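ArCE4A from Arthrobacter sp. probably removes acetyl groups from N-acetylated sugar polymers by hydrolysis, as a metal-dependent carbohydrate esterase of family 4. Local coordinates of one contact, PDB 5LFZ (chain A, 1.56 Å), residues A28-D33 and T54-G59, beside the matching contact of the related peptidoglycan-N-acetylmuramic acid deacetylase PdaA from Bacillus subtilis, PDB 1W17 (chain B, 1.90 Å), residues Y69-N74 and T96-G101. Structure 2 is superposed on structure 1 by the backbone atoms of these residues (RMSD 0.72 Å); each is numbered along its deposited sequence.

Structure 1 (5LFZ); sequences ALTFDD and TFFVLG. With NI (nickel (II) ion), chain C.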
loop_
_atom_site.group_PDB
_atom_site.type_symbol
_atom_site.label_atom_id
_atom_site.label_comp_id
_atom_site.label_asym_id
_atom_site.label_seq_id
_atom_site.Cartn_x
_atom_site.Cartn_y
_atom_site.Cartn_z
ATOM N N ALA A 28 1.773 -1.886 -9.368
ATOM C CA ALA A 28 1.644 -2.264 -7.964
ATOM C C ALA A 28 0.270 -1.902 -7.412
ATOM O O ALA A 28 -0.087 -0.724 -7.334
ATOM C CB ALA A 28 2.740 -1.599 -7.134
ATOM N N LEU A 29 -0.507 -2.918 -7.045
ATOM C CA LEU A 29 -1.767 -2.708 -6.326
ATOM C C LEU A 29 -1.448 -2.388 -4.880
ATOM O O LEU A 29 -0.695 -3.122 -4.239
ATOM C CB LEU A 29 -2.660 -3.947 -6.386
ATOM C CG LEU A 29 -3.106 -4.452 -7.754
ATOM C CD1 LEU A 29 -4.119 -5.577 -7.583
ATOM C CD2 LEU A 29 -3.677 -3.307 -8.565
ATOM N N THR A 30 -1.999 -1.296 -4.359
ATOM C CA THR A 30 -1.751 -0.934 -2.968
ATOM C C THR A 30 -3.066 -0.636 -2.246
ATOM O O THR A 30 -4.032 -0.143 -2.843
ATOM C CB THR A 30 -0.777 0.277 -2.839
ATOM O OG1 THR A 30 -1.408 1.475 -3.299
ATOM C CG2 THR A 30 0.507 0.040 -3.639
ATOM N N PHE A 31 -3.101 -0.971 -0.961
ATOM C CA PHE A 31 -4.307 -0.821 -0.148
ATOM C C PHE A 31 -3.990 -0.088 1.146
ATOM O O PHE A 31 -3.128 -0.527 1.909
ATOM C CB PHE A 31 -4.919 -2.183 0.174
ATOM C CG PHE A 31 -5.355 -2.961 -1.036
ATOM C CD1 PHE A 31 -6.614 -2.771 -1.585
ATOM C CD2 PHE A 31 -4.503 -3.882 -1.626
ATOM C CE1 PHE A 31 -7.012 -3.491 -2.689
ATOM C CE2 PHE A 31 -4.895 -4.601 -2.734
ATOM C CZ PHE A 31 -6.150 -4.406 -3.267
ATOM N N ASP A 32 -4.682 1.021 1.394
ATOM C CA ASP A 32 -4.439 1.840 2.585
ATOM C C ASP A 32 -5.458 1.612 3.682
ATOM O O ASP A 32 -6.602 1.241 3.403
ATOM C CB ASP A 32 -4.480 3.334 2.253
ATOM C CG ASP A 32 -3.250 3.822 1.543
ATOM O OD1 ASP A 32 -2.415 2.994 1.134
ATOM O OD2 ASP A 32 -3.139 5.058 1.380
ATOM N N ASP A 33 -5.026 1.884 4.917
ATOM C CA ASP A 33 -5.900 2.148 6.075
ATOM C C ASP A 33 -6.355 0.892 6.805
ATOM O O ASP A 33 -7.102 0.981 7.788
ATOM C CB ASP A 33 -7.158 2.938 5.688
ATOM C CG ASP A 33 -6.883 4.371 5.257
ATOM O OD1 ASP A 33 -5.718 4.788 5.142
ATOM O OD2 ASP A 33 -7.874 5.081 5.004
ATOM N N THR A 54 0.569 -4.560 -1.850
ATOM C CA THR A 54 1.257 -3.849 -0.779
ATOM C C THR A 54 0.210 -3.190 0.106
ATOM O O THR A 54 -0.669 -2.477 -0.385
ATOM C CB THR A 54 2.227 -2.807 -1.342
ATOM O OG1 THR A 54 3.106 -3.452 -2.270
ATOM C CG2 THR A 54 3.048 -2.149 -0.225
ATOM N N PHE A 55 0.291 -3.464 1.401
ATOM C CA PHE A 55 -0.676 -2.964 2.360
ATOM C C PHE A 55 -0.043 -1.905 3.239
ATOM O O PHE A 55 0.864 -2.199 4.013
ATOM C CB PHE A 55 -1.223 -4.115 3.214
ATOM C CG PHE A 55 -2.011 -5.126 2.429
ATOM C CD1 PHE A 55 -1.386 -6.211 1.831
ATOM C CD2 PHE A 55 -3.381 -4.978 2.277
ATOM C CE1 PHE A 55 -2.119 -7.135 1.100
ATOM C CE2 PHE A 55 -4.116 -5.899 1.551
ATOM C CZ PHE A 55 -3.480 -6.982 0.959
ATOM N N PHE A 56 -0.485 -0.663 3.092
ATOM C CA PHE A 56 -0.013 0.401 3.964
ATOM C C PHE A 56 -0.918 0.465 5.185
ATOM O O PHE A 56 -2.020 1.014 5.142
ATOM C CB PHE A 56 0.040 1.723 3.220
ATOM C CG PHE A 56 1.105 1.756 2.169
ATOM C CD1 PHE A 56 0.822 1.422 0.854
ATOM C CD2 PHE A 56 2.409 2.079 2.509
ATOM C CE1 PHE A 56 1.812 1.440 -0.110
ATOM C CE2 PHE A 56 3.404 2.105 1.552
ATOM C CZ PHE A 56 3.114 1.776 0.242
ATOM N N VAL A 57 -0.439 -0.114 6.279
ATOM C CA VAL A 57 -1.296 -0.372 7.427
ATOM C C VAL A 57 -1.268 0.740 8.473
ATOM O O VAL A 57 -0.254 1.414 8.672
ATOM C CB VAL A 57 -0.917 -1.701 8.106
ATOM C CG1 VAL A 57 -1.153 -2.855 7.166
ATOM C CG2 VAL A 57 0.550 -1.687 8.583
ATOM N N LEU A 58 -2.404 0.926 9.133
ATOM C CA LEU A 58 -2.496 1.840 10.266
ATOM C C LEU A 58 -2.087 1.129 11.547
ATOM O O LEU A 58 -2.673 0.111 11.896
ATOM C CB LEU A 58 -3.915 2.393 10.402
ATOM C CG LEU A 58 -4.258 3.539 9.458
ATOM C CD1 LEU A 58 -5.741 3.875 9.535
ATOM C CD2 LEU A 58 -3.420 4.760 9.803
ATOM N N GLY A 59 -1.088 1.663 12.245
ATOM C CA GLY A 59 -0.572 1.024 13.439
ATOM C C GLY A 59 -1.634 0.716 14.478
ATOM O O GLY A 59 -1.599 -0.338 15.113
HETATM NI NI NI C . -5.112 6.618 4.413
HETATM O O HOH W 1 1.917 -3.772 -4.638
HETATM O O HOH W 2 -4.027 -1.296 4.418
HETATM O O HOH W 3 -5.056 6.574 2.474
HETATM O O HOH W 4 -7.069 7.176 3.925
HETATM O O HOH W 5 -4.477 8.455 3.503
#
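In the beta-alpha-beta unit of the NodB homology fold, parallel strands 26-32 and 54-57 pair and end at the metal site, where Asp33 meets Leu58, at the N-cap position before the next helix. The backbone of Asp33 has positive phi (86°), and its carboxylate leaves the sheet: OD1 binds the nickel ion at 2.1 Å, with His82 and His86 and three waters completing the shell. CD1 of Leu58 lies 3.6 Å from Asp33 O, while Asp33 N donates to Phe56 O. Water 2 donates to Phe31 O at 2.8 Å and weakly to Phe56 O. On one face, the side chains of Phe31 and Phe55 lie alongside each other, pointing the same way, with CD2 of Phe31 3.8 Å from CE2 of Phe55. On the other, Asp32 OD1, salt-bridged to Arg120, sits 3.5 Å from Phe56 CB.

Comparison
The sharpest difference is Asp33(A) against Asn74(B), where backbone and side chain take different courses. Phi is 86° in Asp33(A) and -129° in Asn74(B), the CA atoms stand 1.9 Å apart after superposition, and the CB atoms 4.5 Å apart. Asp33(A) thus sends its carboxylate to the nickel ion, whereas Asn74(B) turns its amide to the side of the sheet that carries Phe72(B) and Phe97(B), with ND2 3.3 Å from CD2 of Phe97(B) and 3.6 Å from CB of Phe72(B). After superposition water 2 of structure 1, which donates to Phe31(A) O and weakly to Phe56(A) O, stands 1.1 Å from the place of ND2, so the amide nitrogen roughly takes its site. No ion is modelled at the nickel position in structure 2; a ligand set lacking this carboxylate would probably hold a metal differently.

The carbonyl O atoms of the pair stand 2.3 Å apart after superposition. With the carbonyl there, Asn74(B) O accepts from Thr100(B) N at 3.2 Å, extending the strand pairing, while Leu58(A) N and Asp33(A) O, 4.9 Å apart, are too far for the like bond. Phe31(A), Phe55(A), Asp32(A) and Phe56(A) keep their places.

At Leu58(A) against Thr100(B), both side chains touch the preceding strand's carbonyl (Leu58(A) CB to Asp33(A) O 4.4 Å, Thr100(B) CB to Asn74(B) O 4.2 Å), and CG of Leu58(A) falls 1.1 Å apart from CG2 of Thr100(B); CD1 of Leu58(A) and the capping OG1 of Thr100(B) lack counterparts. At the other end of the strand, Tyr69(B) has a buried phenol ring with no counterpart at Ala28(A).

Structure 2 (1W17); sequences YLTFDN and TFFVTG.
At the active-site end of a parallel strand pair, Asn74 meets Thr100, at the N-cap position before the next helix. The backbone of Asn74 is extended (phi -129°), and its side chain lies on the face of the sheet that carries Phe72 and Phe97: ND2 reaches the ring edge of Phe97 in plane, 3.3 Å from CD2, and OD1 has a weak hydrogen bond to Thr223. Asn74 O accepts from Thr100 N at 3.2 Å, while Asn74 N donates to Phe98 O. OG1 of Thr100 caps Phe103 N. The side chains of Phe72 and Phe97 lie alongside each other, pointing the same way, with CD1 of Phe72 3.4 Å from CE2 of Phe97. On the other face Asp73 OD1, salt-bridged to Arg163, sits 3.7 Å from Phe98 CB; Asp73 is probably the proton acceptor, as in related enzymes.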
loop_
_atom_site.group_PDB
_atom_site.type_symbol
_atom_site.label_atom_id
_atom_site.label_comp_id
_atom_site.label_asym_id
_atom_site.label_seq_id
_atom_site.Cartn_x
_atom_site.Cartn_y
_atom_site.Cartn_z
ATOM N N TYR B 69 0.753 -2.005 -10.271
ATOM C CA TYR B 69 1.162 -2.413 -8.925
ATOM C C TYR B 69 0.024 -2.026 -7.991
ATOM O O TYR B 69 -0.314 -0.848 -7.882
ATOM C CB TYR B 69 2.424 -1.658 -8.512
ATOM C CG TYR B 69 3.519 -1.645 -9.557
ATOM C CD1 TYR B 69 4.558 -2.588 -9.530
ATOM C CD2 TYR B 69 3.519 -0.689 -10.581
ATOM C CE1 TYR B 69 5.571 -2.571 -10.499
ATOM C CE2 TYR B 69 4.517 -0.669 -11.543
ATOM C CZ TYR B 69 5.537 -1.613 -11.493
ATOM O OH TYR B 69 6.514 -1.575 -12.459
ATOM N N LEU B 70 -0.576 -3.000 -7.322
ATOM C CA LEU B 70 -1.667 -2.682 -6.430
ATOM C C LEU B 70 -1.213 -2.368 -5.000
ATOM O O LEU B 70 -0.363 -3.059 -4.434
ATOM C CB LEU B 70 -2.653 -3.838 -6.382
ATOM C CG LEU B 70 -3.233 -4.259 -7.732
ATOM C CD1 LEU B 70 -4.028 -5.529 -7.544
ATOM C CD2 LEU B 70 -4.103 -3.158 -8.288
ATOM N N THR B 71 -1.775 -1.308 -4.431
ATOM C CA THR B 71 -1.492 -0.946 -3.057
ATOM C C THR B 71 -2.829 -0.616 -2.417
ATOM O O THR B 71 -3.814 -0.267 -3.107
ATOM C CB THR B 71 -0.528 0.273 -2.913
ATOM O OG1 THR B 71 -1.193 1.487 -3.303
ATOM C CG2 THR B 71 0.716 0.059 -3.760
ATOM N N PHE B 72 -2.871 -0.759 -1.099
ATOM C CA PHE B 72 -4.068 -0.499 -0.326
ATOM C C PHE B 72 -3.722 0.344 0.916
ATOM O O PHE B 72 -2.608 0.254 1.410
ATOM C CB PHE B 72 -4.671 -1.824 0.135
ATOM C CG PHE B 72 -4.976 -2.789 -0.984
ATOM C CD1 PHE B 72 -3.988 -3.632 -1.490
ATOM C CD2 PHE B 72 -6.250 -2.855 -1.524
ATOM C CE1 PHE B 72 -4.285 -4.542 -2.537
ATOM C CE2 PHE B 72 -6.553 -3.753 -2.563
ATOM C CZ PHE B 72 -5.565 -4.594 -3.062
ATOM N N ASP B 73 -4.653 1.180 1.386
ATOM C CA ASP B 73 -4.430 1.931 2.613
ATOM C C ASP B 73 -5.423 1.300 3.579
ATOM O O ASP B 73 -6.615 1.155 3.267
ATOM C CB ASP B 73 -4.711 3.443 2.462
ATOM C CG ASP B 73 -3.578 4.196 1.757
ATOM O OD1 ASP B 73 -2.542 3.579 1.425
ATOM O OD2 ASP B 73 -3.725 5.424 1.531
ATOM N N ASN B 74 -4.951 0.924 4.758
ATOM C CA ASN B 74 -5.824 0.266 5.704
ATOM C C ASN B 74 -5.776 0.932 7.084
ATOM O O ASN B 74 -4.813 0.753 7.833
ATOM C CB ASN B 74 -5.399 -1.195 5.808
ATOM C CG ASN B 74 -5.568 -1.945 4.484
ATOM O OD1 ASN B 74 -6.657 -2.459 4.170
ATOM N ND2 ASN B 74 -4.506 -1.985 3.699
ATOM N N THR B 96 0.371 -4.539 -1.624
ATOM C CA THR B 96 1.179 -3.890 -0.592
ATOM C C THR B 96 0.118 -3.146 0.198
ATOM O O THR B 96 -0.624 -2.309 -0.370
ATOM C CB THR B 96 2.218 -2.900 -1.192
ATOM O OG1 THR B 96 3.151 -3.624 -1.995
ATOM C CG2 THR B 96 2.975 -2.185 -0.110
ATOM N N PHE B 97 0.011 -3.493 1.480
ATOM C CA PHE B 97 -0.984 -2.911 2.369
ATOM C C PHE B 97 -0.339 -1.940 3.371
ATOM O O PHE B 97 0.419 -2.365 4.243
ATOM C CB PHE B 97 -1.724 -4.030 3.133
ATOM C CG PHE B 97 -2.510 -4.971 2.245
ATOM C CD1 PHE B 97 -1.871 -6.040 1.599
ATOM C CD2 PHE B 97 -3.872 -4.775 2.039
ATOM C CE1 PHE B 97 -2.582 -6.908 0.758
ATOM C CE2 PHE B 97 -4.617 -5.631 1.196
ATOM C CZ PHE B 97 -3.967 -6.700 0.555
ATOM N N PHE B 98 -0.641 -0.646 3.234
ATOM C CA PHE B 98 -0.103 0.385 4.129
ATOM C C PHE B 98 -1.066 0.460 5.305
ATOM O O PHE B 98 -2.210 0.907 5.178
ATOM C CB PHE B 98 0.012 1.726 3.380
ATOM C CG PHE B 98 1.107 1.738 2.342
ATOM C CD1 PHE B 98 2.412 2.083 2.688
ATOM C CD2 PHE B 98 0.852 1.322 1.033
ATOM C CE1 PHE B 98 3.443 2.013 1.758
ATOM C CE2 PHE B 98 1.876 1.249 0.099
ATOM C CZ PHE B 98 3.172 1.591 0.454
ATOM N N VAL B 99 -0.592 -0.012 6.455
ATOM C CA VAL B 99 -1.415 -0.085 7.648
ATOM C C VAL B 99 -1.109 0.926 8.756
ATOM O O VAL B 99 0.026 1.391 8.901
ATOM C CB VAL B 99 -1.310 -1.508 8.252
ATOM C CG1 VAL B 99 -1.637 -2.539 7.174
ATOM C CG2 VAL B 99 0.118 -1.776 8.756
ATOM N N THR B 100 -2.133 1.248 9.539
ATOM C CA THR B 100 -1.961 2.155 10.678
ATOM C C THR B 100 -1.849 1.356 11.962
ATOM O O THR B 100 -2.113 0.151 11.975
ATOM C CB THR B 100 -3.137 3.110 10.850
ATOM O OG1 THR B 100 -4.321 2.354 11.138
ATOM C CG2 THR B 100 -3.313 3.982 9.597
ATOM N N GLY B 101 -1.479 2.030 13.053
ATOM C CA GLY B 101 -1.358 1.344 14.336
ATOM C C GLY B 101 -2.693 0.769 14.754
ATOM O O GLY B 101 -2.794 -0.389 15.231
HETATM O O HOH W 6 1.893 -4.605 -4.759
#